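Local atomic coordinates of oligogalacturonate lyase (Yersinia enterocolitica subsp. enterocolitica, PDB entry 3PE7), a protein that cleaves oligogalacturonides, the short breakdown products of pectin, by beta-elimination in the cytoplasm, using a metal-bearing seven-bladed beta-propeller. Residues Y14-Q22 and Q332-T340. Numbering follows the deposited sequence.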
loop_
_atom_site.group_PDB
_atom_site.type_symbol
_atom_site.label_atom_id
_atom_site.label_comp_id
_atom_site.label_asym_id
_atom_site.label_seq_id
_atom_site.Cartn_x
_atom_site.Cartn_y
_atom_site.Cartn_z
ATOM N N TYR A 14 -16.864 0.333 19.940
ATOM C CA TYR A 14 -16.672 -0.579 21.071
ATOM C C TYR A 14 -15.259 -0.430 21.639
ATOM O O TYR A 14 -14.496 0.430 21.203
ATOM C CB TYR A 14 -16.928 -2.030 20.633
ATOM C CG TYR A 14 -16.088 -2.491 19.468
ATOM C CD1 TYR A 14 -16.369 -2.065 18.155
ATOM C CD2 TYR A 14 -15.016 -3.344 19.664
ATOM C CE1 TYR A 14 -15.597 -2.485 17.100
ATOM C CE2 TYR A 14 -14.258 -3.782 18.613
ATOM C CZ TYR A 14 -14.548 -3.344 17.334
ATOM O OH TYR A 14 -13.792 -3.780 16.280
ATOM N N GLN A 15 -14.923 -1.240 22.633
ATOM C CA GLN A 15 -13.602 -1.173 23.247
ATOM C C GLN A 15 -12.824 -2.427 22.910
ATOM O O GLN A 15 -13.350 -3.531 23.031
ATOM C CB GLN A 15 -13.735 -1.081 24.771
ATOM C CG GLN A 15 -14.085 0.286 25.289
ATOM C CD GLN A 15 -14.059 0.320 26.808
ATOM O OE1 GLN A 15 -15.007 -0.122 27.464
ATOM N NE2 GLN A 15 -12.961 0.829 27.376
ATOM N N ASP A 16 -11.562 -2.265 22.511
ATOM C CA ASP A 16 -10.705 -3.419 22.224
ATOM C C ASP A 16 -10.613 -4.392 23.408
ATOM O O ASP A 16 -10.428 -3.964 24.539
ATOM C CB ASP A 16 -9.298 -2.940 21.853
ATOM C CG ASP A 16 -8.415 -4.077 21.367
ATOM O OD1 ASP A 16 -7.747 -4.722 22.201
ATOM O OD2 ASP A 16 -8.439 -4.358 20.156
ATOM N N ALA A 17 -10.717 -5.686 23.117
ATOM C CA ALA A 17 -10.759 -6.749 24.135
ATOM C C ALA A 17 -9.501 -6.827 24.993
ATOM O O ALA A 17 -9.573 -7.183 26.163
ATOM C CB ALA A 17 -11.036 -8.102 23.479
ATOM N N SER A 18 -8.360 -6.456 24.414
ATOM C CA SER A 18 -7.072 -6.573 25.082
ATOM C C SER A 18 -6.574 -5.248 25.626
ATOM O O SER A 18 -6.004 -5.213 26.717
ATOM C CB SER A 18 -6.011 -7.154 24.125
ATOM O OG SER A 18 -6.311 -8.493 23.811
ATOM N N THR A 19 -6.781 -4.159 24.881
ATOM C CA THR A 19 -6.142 -2.871 25.234
ATOM C C THR A 19 -7.105 -1.814 25.759
ATOM O O THR A 19 -6.682 -0.796 26.317
ATOM C CB THR A 19 -5.403 -2.252 24.031
ATOM O OG1 THR A 19 -6.364 -1.720 23.107
ATOM C CG2 THR A 19 -4.550 -3.295 23.331
ATOM N N GLY A 20 -8.393 -2.035 25.527
ATOM C CA GLY A 20 -9.425 -1.104 25.918
ATOM C C GLY A 20 -9.547 0.115 25.023
ATOM O O GLY A 20 -10.368 0.992 25.299
ATOM N N ALA A 21 -8.752 0.175 23.946
ATOM C CA ALA A 21 -8.811 1.311 23.010
ATOM C C ALA A 21 -10.174 1.412 22.325
ATOM O O ALA A 21 -10.810 0.398 22.050
ATOM C CB ALA A 21 -7.719 1.176 21.945
ATOM N N GLN A 22 -10.613 2.630 22.026
ATOM C CA GLN A 22 -11.847 2.805 21.270
ATOM C C GLN A 22 -11.615 2.374 19.813
ATOM O O GLN A 22 -10.647 2.814 19.160
ATOM C CB GLN A 22 -12.307 4.261 21.326
ATOM C CG GLN A 22 -13.579 4.522 20.534
ATOM C CD GLN A 22 -14.300 5.796 20.954
ATOM O OE1 GLN A 22 -14.669 5.968 22.126
ATOM N NE2 GLN A 22 -14.523 6.682 20.001
ATOM N N GLN A 332 7.460 1.367 22.164
ATOM C CA GLN A 332 6.581 0.496 21.370
ATOM C C GLN A 332 5.268 0.310 22.116
ATOM O O GLN A 332 5.265 0.139 23.347
ATOM C CB GLN A 332 7.256 -0.855 21.165
ATOM C CG GLN A 332 6.446 -1.889 20.407
ATOM C CD GLN A 332 7.171 -3.225 20.315
ATOM O OE1 GLN A 332 8.270 -3.311 19.758
ATOM N NE2 GLN A 332 6.564 -4.268 20.875
ATOM N N HIS A 333 4.164 0.303 21.370
ATOM C CA HIS A 333 2.822 0.331 21.962
ATOM C C HIS A 333 1.904 -0.661 21.285
ATOM O O HIS A 333 1.693 -0.602 20.076
ATOM C CB HIS A 333 2.242 1.746 21.856
ATOM C CG HIS A 333 3.132 2.778 22.468
ATOM N ND1 HIS A 333 3.019 3.165 23.787
ATOM C CD2 HIS A 333 4.198 3.442 21.966
ATOM C CE1 HIS A 333 3.964 4.045 24.062
ATOM N NE2 HIS A 333 4.701 4.222 22.978
ATOM N N ARG A 334 1.379 -1.596 22.071
ATOM C CA ARG A 334 0.399 -2.537 21.569
ATOM C C ARG A 334 -0.957 -1.837 21.685
ATOM O O ARG A 334 -1.526 -1.745 22.775
ATOM C CB ARG A 334 0.473 -3.819 22.394
ATOM C CG ARG A 334 -0.326 -4.955 21.856
ATOM C CD ARG A 334 0.097 -6.241 22.536
ATOM N NE ARG A 334 -0.505 -6.385 23.855
ATOM C CZ ARG A 334 -0.334 -7.457 24.634
ATOM N NH1 ARG A 334 0.426 -8.481 24.229
ATOM N NH2 ARG A 334 -0.927 -7.510 25.823
ATOM N N VAL A 335 -1.469 -1.314 20.570
ATOM C CA VAL A 335 -2.563 -0.351 20.658
ATOM C C VAL A 335 -3.964 -0.956 20.542
ATOM O O VAL A 335 -4.927 -0.468 21.153
ATOM C CB VAL A 335 -2.357 0.842 19.682
ATOM C CG1 VAL A 335 -1.081 1.614 20.058
ATOM C CG2 VAL A 335 -2.282 0.378 18.251
ATOM N N ALA A 336 -4.064 -2.030 19.770
ATOM C CA ALA A 336 -5.344 -2.710 19.548
ATOM C C ALA A 336 -5.105 -4.016 18.814
ATOM O O ALA A 336 -4.008 -4.274 18.338
ATOM C CB ALA A 336 -6.291 -1.828 18.757
ATOM N N ARG A 337 -6.143 -4.837 18.748
ATOM C CA ARG A 337 -6.101 -6.078 17.993
ATOM C C ARG A 337 -6.618 -5.817 16.591
ATOM O O ARG A 337 -7.649 -5.163 16.416
ATOM C CB ARG A 337 -7.017 -7.117 18.652
ATOM C CG ARG A 337 -6.696 -7.404 20.132
ATOM C CD ARG A 337 -7.793 -8.301 20.764
ATOM N NE ARG A 337 -7.754 -9.659 20.204
ATOM C CZ ARG A 337 -6.989 -10.644 20.656
ATOM N NH1 ARG A 337 -6.213 -10.465 21.732
ATOM N NH2 ARG A 337 -7.002 -11.814 20.043
ATOM N N HIS A 338 -5.919 -6.334 15.582
ATOM C CA HIS A 338 -6.553 -6.436 14.261
ATOM C C HIS A 338 -7.404 -7.717 14.149
ATOM O O HIS A 338 -8.485 -7.704 13.529
ATOM C CB HIS A 338 -5.524 -6.295 13.112
ATOM C CG HIS A 338 -4.527 -7.413 13.024
ATOM N ND1 HIS A 338 -3.184 -7.240 13.272
ATOM C CD2 HIS A 338 -4.677 -8.707 12.663
ATOM C CE1 HIS A 338 -2.554 -8.393 13.112
ATOM N NE2 HIS A 338 -3.444 -9.300 12.735
ATOM N N ASP A 339 -6.936 -8.810 14.760
ATOM C CA ASP A 339 -7.668 -10.103 14.737
ATOM C C ASP A 339 -8.022 -10.628 13.337
ATOM O O ASP A 339 -9.006 -11.370 13.175
ATOM C CB ASP A 339 -8.953 -10.029 15.589
ATOM C CG ASP A 339 -8.727 -10.374 17.043
ATOM O OD1 ASP A 339 -7.896 -11.271 17.338
ATOM O OD2 ASP A 339 -9.405 -9.752 17.891
ATOM N N THR A 340 -7.243 -10.269 12.322
ATOM C CA THR A 340 -7.518 -10.809 10.985
ATOM C C THR A 340 -7.174 -12.291 10.906
ATOM O O THR A 340 -6.286 -12.764 11.622
ATOM C CB THR A 340 -6.851 -9.997 9.844
ATOM O OG1 THR A 340 -7.577 -10.242 8.643
ATOM C CG2 THR A 340 -5.398 -10.398 9.624
HETATM O O HOH W 1 -9.432 -3.680 17.699
HETATM O O HOH W 2 -2.860 -5.809 25.875
#
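Asp-16 reaches the backbone of Arg-337 from the turn that links strands 12-15 and 22-25. With CG anti to the backbone N (chi1 -172°), the carboxylate extends across to strand 331-337. There OD2 accepts the Arg-337 N-H at 2.7 Å in a nearly straight bond, the N-H coming in well off the carboxylate plane, 39° out of it. Water 1 also donates to OD2 and, with its other hydrogen, to Arg-337 O. The second oxygen, OD1, looks back into its own turn and takes the N-H groups of Ser-18 and Thr-19, an Asx turn and Asx motif that hold the carboxylate in place. Next, Ala-17 CB rests against Arg-337 CD. Ser-18 OG then accepts from Arg-337 NH1 at 2.9 Å, at the edge of the guanidinium, whose NE and NH2 grip Asp-339 side-on in a salt bridge. Thr-19 OG1 donates to Val-335 O at 2.7 Å, coming in above the carbonyl plane, and accepts Ala-21 N in an ST turn; its CG2 lies against Arg-334 O. Finally, Ala-21 CB packs on Val-335 O, 3.3 Å away. The contact joins the outermost strand of one propeller blade to a hairpin turn of the next, where N-terminal strands 12-15 and 22-25 complete the C-terminal strands, the propeller's Velcro closure. Polar side chains of the turn thus meet mostly backbone groups of the strand, so this blade junction is fastened by directed hydrogen bonds more than by apolar packing.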